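Local structure of probable glutamine synthetase (Pseudomonas aeruginosa, 4HPP) at residues G161-A166 with R210-Q215; F222-A227 with P335-T340. The protein is probably a member of the glutamine synthetase family, with an N-terminal beta domain and a larger catalytic domain, modelled here with bound glutamic acid, magnesium and calcium ions. All blocks are in the same frame, centred on the assembly; numbering follows the deposited sequence.

Contact 1 of 2, residues G161-A166 with R210-Q215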
loop_
_atom_site.group_PDB
_atom_site.type_symbol
_atom_site.label_atom_id
_atom_site.label_comp_id
_atom_site.label_asym_id
_atom_site.label_seq_id
_atom_site.Cartn_x
_atom_site.Cartn_y
_atom_site.Cartn_z
ATOM N N GLY A 161 15.785 17.561 15.144
ATOM C CA GLY A 161 15.079 17.504 16.460
ATOM C C GLY A 161 15.344 16.189 17.181
ATOM O O GLY A 161 15.651 16.170 18.367
ATOM N N TRP A 162 15.329 15.079 16.452
ATOM C CA TRP A 162 15.566 13.754 17.071
ATOM C C TRP A 162 17.009 13.500 17.294
ATOM O O TRP A 162 17.389 12.704 18.138
ATOM C CB TRP A 162 14.999 12.620 16.250
ATOM C CG TRP A 162 13.610 12.297 16.672
ATOM C CD1 TRP A 162 12.457 12.427 15.920
ATOM C CD2 TRP A 162 13.162 11.778 17.975
ATOM N NE1 TRP A 162 11.353 12.029 16.632
ATOM C CE2 TRP A 162 11.708 11.639 17.884
ATOM C CE3 TRP A 162 13.798 11.451 19.178
ATOM C CZ2 TRP A 162 10.926 11.205 18.979
ATOM C CZ3 TRP A 162 13.015 10.997 20.246
ATOM C CH2 TRP A 162 11.613 10.885 20.146
ATOM N N LEU A 163 17.849 14.200 16.559
ATOM C CA LEU A 163 19.257 13.986 16.745
ATOM C C LEU A 163 19.696 14.635 18.038
ATOM O O LEU A 163 20.270 13.995 18.908
ATOM C CB LEU A 163 20.080 14.479 15.515
ATOM C CG LEU A 163 21.564 14.294 15.729
ATOM C CD1 LEU A 163 21.843 12.846 16.062
ATOM C CD2 LEU A 163 22.366 14.706 14.523
ATOM N N VAL A 164 19.477 15.919 18.151
ATOM C CA VAL A 164 19.731 16.649 19.407
ATOM C C VAL A 164 19.119 15.961 20.628
ATOM O O VAL A 164 19.751 15.818 21.678
ATOM C CB VAL A 164 19.346 18.151 19.264
ATOM C CG1 VAL A 164 19.516 18.889 20.566
ATOM C CG2 VAL A 164 20.271 18.768 18.221
ATOM N N SER A 165 17.941 15.413 20.481
ATOM C CA SER A 165 17.332 14.786 21.654
ATOM C C SER A 165 18.067 13.513 21.999
ATOM O O SER A 165 18.458 13.283 23.176
ATOM C CB SER A 165 15.867 14.582 21.412
ATOM O OG SER A 165 15.420 13.453 22.079
ATOM N N ALA A 166 18.322 12.687 20.984
ATOM C CA ALA A 166 19.160 11.478 21.193
ATOM C C ALA A 166 20.559 11.789 21.808
ATOM O O ALA A 166 20.969 11.153 22.783
ATOM C CB ALA A 166 19.266 10.692 19.921
ATOM N N ARG A 210 24.622 8.025 13.623
ATOM C CA ARG A 210 24.339 6.777 12.918
ATOM C C ARG A 210 23.008 6.111 13.377
ATOM O O ARG A 210 22.147 5.820 12.533
ATOM C CB ARG A 210 25.541 5.797 13.003
ATOM C CG ARG A 210 26.657 6.165 12.058
ATOM C CD ARG A 210 28.015 5.724 12.536
ATOM N NE ARG A 210 29.080 6.319 11.737
ATOM C CZ ARG A 210 30.398 6.218 11.979
ATOM N NH1 ARG A 210 30.849 5.500 12.985
ATOM N NH2 ARG A 210 31.282 6.801 11.147
ATOM N N GLU A 211 22.819 5.887 14.693
ATOM C CA GLU A 211 21.558 5.249 15.187
ATOM C C GLU A 211 20.261 6.057 14.900
ATOM O O GLU A 211 19.243 5.512 14.525
ATOM C CB GLU A 211 21.684 4.878 16.645
ATOM C CG GLU A 211 20.433 4.289 17.280
ATOM C CD GLU A 211 20.088 2.948 16.726
ATOM O OE1 GLU A 211 18.964 2.443 16.982
ATOM O OE2 GLU A 211 20.953 2.379 16.081
ATOM N N VAL A 212 20.309 7.360 14.988
ATOM C CA VAL A 212 19.128 8.141 14.697
ATOM C C VAL A 212 18.832 7.954 13.200
ATOM O O VAL A 212 17.728 7.520 12.835
ATOM C CB VAL A 212 19.367 9.610 15.142
ATOM C CG1 VAL A 212 18.225 10.512 14.755
ATOM C CG2 VAL A 212 19.542 9.686 16.658
ATOM N N ALA A 213 19.834 8.210 12.330
ATOM C CA ALA A 213 19.651 7.973 10.901
ATOM C C ALA A 213 19.085 6.561 10.638
ATOM O O ALA A 213 18.085 6.370 9.929
ATOM C CB ALA A 213 20.970 8.225 10.131
ATOM N N ARG A 214 19.661 5.555 11.288
ATOM C CA ARG A 214 19.144 4.194 11.071
ATOM C C ARG A 214 17.648 4.170 11.393
ATOM O O ARG A 214 16.880 3.611 10.618
ATOM C CB ARG A 214 19.901 3.164 11.900
ATOM C CG ARG A 214 19.529 1.715 11.596
ATOM C CD ARG A 214 20.132 0.773 12.647
ATOM N NE ARG A 214 19.527 0.955 13.965
ATOM C CZ ARG A 214 18.398 0.377 14.371
ATOM N NH1 ARG A 214 17.681 -0.410 13.587
ATOM N NH2 ARG A 214 17.945 0.618 15.572
ATOM N N GLN A 215 17.241 4.827 12.498
ATOM C CA GLN A 215 15.863 4.713 12.953
ATOM C C GLN A 215 14.870 5.348 11.981
ATOM O O GLN A 215 13.681 5.007 12.005
ATOM C CB GLN A 215 15.673 5.233 14.374
ATOM C CG GLN A 215 16.325 4.350 15.393
ATOM C CD GLN A 215 15.860 4.652 16.789
ATOM O OE1 GLN A 215 14.778 5.230 16.987
ATOM N NE2 GLN A 215 16.687 4.298 17.771
#
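V212 meets W162, L163 and A166 where two helices make a buried contact. It is the one residue of 210-215 that touches 161-166. Its two methyls divide the work. CG2 packs on A166 CB at 3.4 Å and on L163 CD1 at 4.0 Å. CG1 lies by the start of the W162 side chain, with V212 CG1 to W162 CB at 4.1 Å. This split follows from the V212 torsion: CG1 is anti to the backbone N (chi1 175°), and CG2 is anti to the carbonyl carbon. The L163 and V212 side chains cross at about a right angle. The CB of W162 points at the other helix, but its indole leads away; the side chain also touches P82 and P6 of a second subunit. P82 touches V212 as well. L163 also rests on T209 and F177, and A166 on V208.

The helix segments run at 138°, closer to antiparallel than parallel, with their axes 9.7 Å apart.

The polar side chains of 210-215 are tied to one another. R214 grips E211 side-on, with NE to OE2 and NH2 to OE1. NE comes to OE2 from above the carboxylate plane, 37° out of it. Both carboxylate oxygens lie near the guanidinium plane. The R214 NH2 to E211 OE1 pair is a salt bridge of 2.5 Å, met on the syn side. Q215 NE2 donates to the same OE1 from the anti side at 3.0 Å. R154 of a third subunit adds a salt bridge to OE1.

The chemistry therefore splits. Apolar side chains join the 161-166 and 210-215 segments. R214 and R154 gather on E211, where they would probably favour the ionised form, and R154 also links the helix to the third subunit.

Contact 2 of 2, residues F222-A227 with P335-T340; sequences FAPLPA and PMDATT
The ring of P224 packs against D337 with its CG and against T339 with its CD. P224 CG lies 3.5 Å from D337 CG, and the two side chains cross obliquely. P224 CD meets the methyl CG2 of T339, whose side chain runs at about a right angle to the proline. Beside this pair, F222 CB packs on A338 CB at 3.6 Å. The phenyl ring passes A338, with F222 CD1 3.9 Å from A338 CB, and its far end leads away. It meets the ring of F134, makes a cation-pi contact with R210 and touches T209.

One water joins the two backbones. It donates to F222 O at 2.7 Å and accepts from A338 N at 2.6 Å.

The next shell holds D337 and T339 in place. D337 CG lies between its backbone N and carbonyl carbon (chi1 61°), which brings the carboxylate near the following residues. OD2 accepts from T339 N at 3.1 Å through its anti lone pair. A T339 OG1 to OD2 bond is modelled, but doubtfully short. The other oxygen, OD1, bonds to S287 OG. T339 OG1 bonds to T284 OG1. T340 OG1 donates to D337 O at 2.9 Å, nearly along the carbonyl.

The 222-227 loop is tied to N233 through A223 O and the backbone of P224. N233 lines the glutamic acid pocket.

Residues 337-340 form a type I beta turn, and its first residue makes an Asx turn. The turn follows strand 330-336 in the catalytic domain and packs on the loop that leads toward the pocket residues T232, N233 and G234.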
loop_
_atom_site.group_PDB
_atom_site.type_symbol
_atom_site.label_atom_id
_atom_site.label_comp_id
_atom_site.label_asym_id
_atom_site.label_seq_id
_atom_site.Cartn_x
_atom_site.Cartn_y
_atom_site.Cartn_z
ATOM N N PHE A 222 30.395 9.908 7.296
ATOM C CA PHE A 222 31.433 10.726 7.929
ATOM C C PHE A 222 32.792 10.635 7.209
ATOM O O PHE A 222 33.812 11.173 7.685
ATOM C CB PHE A 222 31.662 10.290 9.359
ATOM C CG PHE A 222 30.536 10.612 10.315
ATOM C CD1 PHE A 222 30.733 11.482 11.353
ATOM C CD2 PHE A 222 29.302 10.015 10.194
ATOM C CE1 PHE A 222 29.719 11.788 12.215
ATOM C CE2 PHE A 222 28.290 10.308 11.084
ATOM C CZ PHE A 222 28.499 11.189 12.091
ATOM N N ALA A 223 32.855 9.914 6.100
ATOM C CA ALA A 223 34.164 9.738 5.420
ATOM C C ALA A 223 34.729 11.114 5.137
ATOM O O ALA A 223 33.950 12.056 4.906
ATOM C CB ALA A 223 34.004 8.982 4.114
ATOM N N PRO A 224 36.073 11.250 5.162
ATOM C CA PRO A 224 36.619 12.570 4.836
ATOM C C PRO A 224 36.061 13.120 3.514
ATOM O O PRO A 224 35.742 14.313 3.466
ATOM C CB PRO A 224 38.159 12.356 4.765
ATOM C CG PRO A 224 38.427 11.037 5.393
ATOM C CD PRO A 224 37.122 10.272 5.512
ATOM N N LEU A 225 35.949 12.286 2.467
ATOM C CA LEU A 225 35.315 12.745 1.221
ATOM C C LEU A 225 34.082 11.901 0.883
ATOM O O LEU A 225 34.193 10.714 0.490
ATOM C CB LEU A 225 36.317 12.811 0.050
ATOM C CG LEU A 225 35.720 13.450 -1.215
ATOM C CD1 LEU A 225 35.527 14.966 -1.078
ATOM C CD2 LEU A 225 36.554 13.133 -2.451
ATOM N N PRO A 226 32.895 12.489 1.075
ATOM C CA PRO A 226 31.625 11.735 0.968
ATOM C C PRO A 226 31.367 11.137 -0.438
ATOM O O PRO A 226 30.767 10.062 -0.573
ATOM C CB PRO A 226 30.556 12.779 1.267
ATOM C CG PRO A 226 31.233 14.107 1.238
ATOM C CD PRO A 226 32.703 13.880 1.519
ATOM N N ALA A 227 31.773 11.858 -1.469
ATOM C CA ALA A 227 31.650 11.404 -2.863
ATOM C C ALA A 227 32.526 12.273 -3.768
ATOM O O ALA A 227 32.857 13.416 -3.440
ATOM C CB ALA A 227 30.204 11.432 -3.335
ATOM N N PRO A 335 43.534 19.389 10.834
ATOM C CA PRO A 335 43.739 18.269 9.900
ATOM C C PRO A 335 43.310 16.919 10.512
ATOM O O PRO A 335 44.108 15.985 10.749
ATOM C CB PRO A 335 45.225 18.378 9.518
ATOM C CG PRO A 335 45.771 19.555 10.284
ATOM C CD PRO A 335 44.809 19.860 11.397
ATOM N N MET A 336 42.009 16.836 10.773
ATOM C CA MET A 336 41.466 15.689 11.474
ATOM C C MET A 336 40.160 15.349 10.818
ATOM O O MET A 336 39.506 16.243 10.284
ATOM C CB MET A 336 41.302 15.991 12.943
ATOM C CG MET A 336 40.983 14.738 13.726
ATOM S SD MET A 336 40.655 15.045 15.475
ATOM C CE MET A 336 42.321 15.083 16.207
ATOM N N ASP A 337 39.836 14.054 10.771
ATOM C CA ASP A 337 38.614 13.576 10.132
ATOM C C ASP A 337 38.004 12.420 10.940
ATOM O O ASP A 337 38.587 12.004 11.988
ATOM C CB ASP A 337 38.826 13.248 8.649
ATOM C CG ASP A 337 39.843 12.149 8.401
ATOM O OD1 ASP A 337 40.824 12.403 7.654
ATOM O OD2 ASP A 337 39.662 11.016 8.888
ATOM N N ALA A 338 36.823 11.938 10.537
ATOM C CA ALA A 338 36.134 10.920 11.374
ATOM C C ALA A 338 36.605 9.468 11.183
ATOM O O ALA A 338 36.077 8.552 11.838
ATOM C CB ALA A 338 34.649 11.019 11.201
ATOM N N THR A 339 37.575 9.239 10.282
ATOM C CA THR A 339 38.160 7.910 10.128
ATOM C C THR A 339 39.129 7.649 11.279
ATOM O O THR A 339 39.620 6.531 11.452
ATOM C CB THR A 339 38.919 7.718 8.785
ATOM O OG1 THR A 339 40.021 8.616 8.740
ATOM C CG2 THR A 339 38.029 7.992 7.626
ATOM N N THR A 340 39.390 8.667 12.088
ATOM C CA THR A 340 40.223 8.449 13.302
ATOM C C THR A 340 39.584 7.663 14.423
ATOM O O THR A 340 38.399 7.415 14.411
ATOM C CB THR A 340 40.608 9.766 13.977
ATOM O OG1 THR A 340 39.408 10.477 14.322
ATOM C CG2 THR A 340 41.481 10.546 13.032
HETATM O O HOH W 1 35.543 13.034 8.497
#

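In the fold
Contacts 1 and 2 lie in the same catalytic domain and follow each other along the chain. Their centres are 20 Å apart, yet they touch. R210 at the start of 210-215 reaches F222 of contact 2, with R210 NH2 to F222 CD2 at 3.9 Å. Contact 2 is the nearer to the bound glutamic acid: the D337 side chain lies about 7 Å from it, and P335 directly follows the pocket residue R334. Contact 1 is more remote from the site, with the L163 side chain about 14 Å from the magnesium ion. It also faces two neighbouring subunits, whereas no other chain of the assembly touches the segments of contact 2.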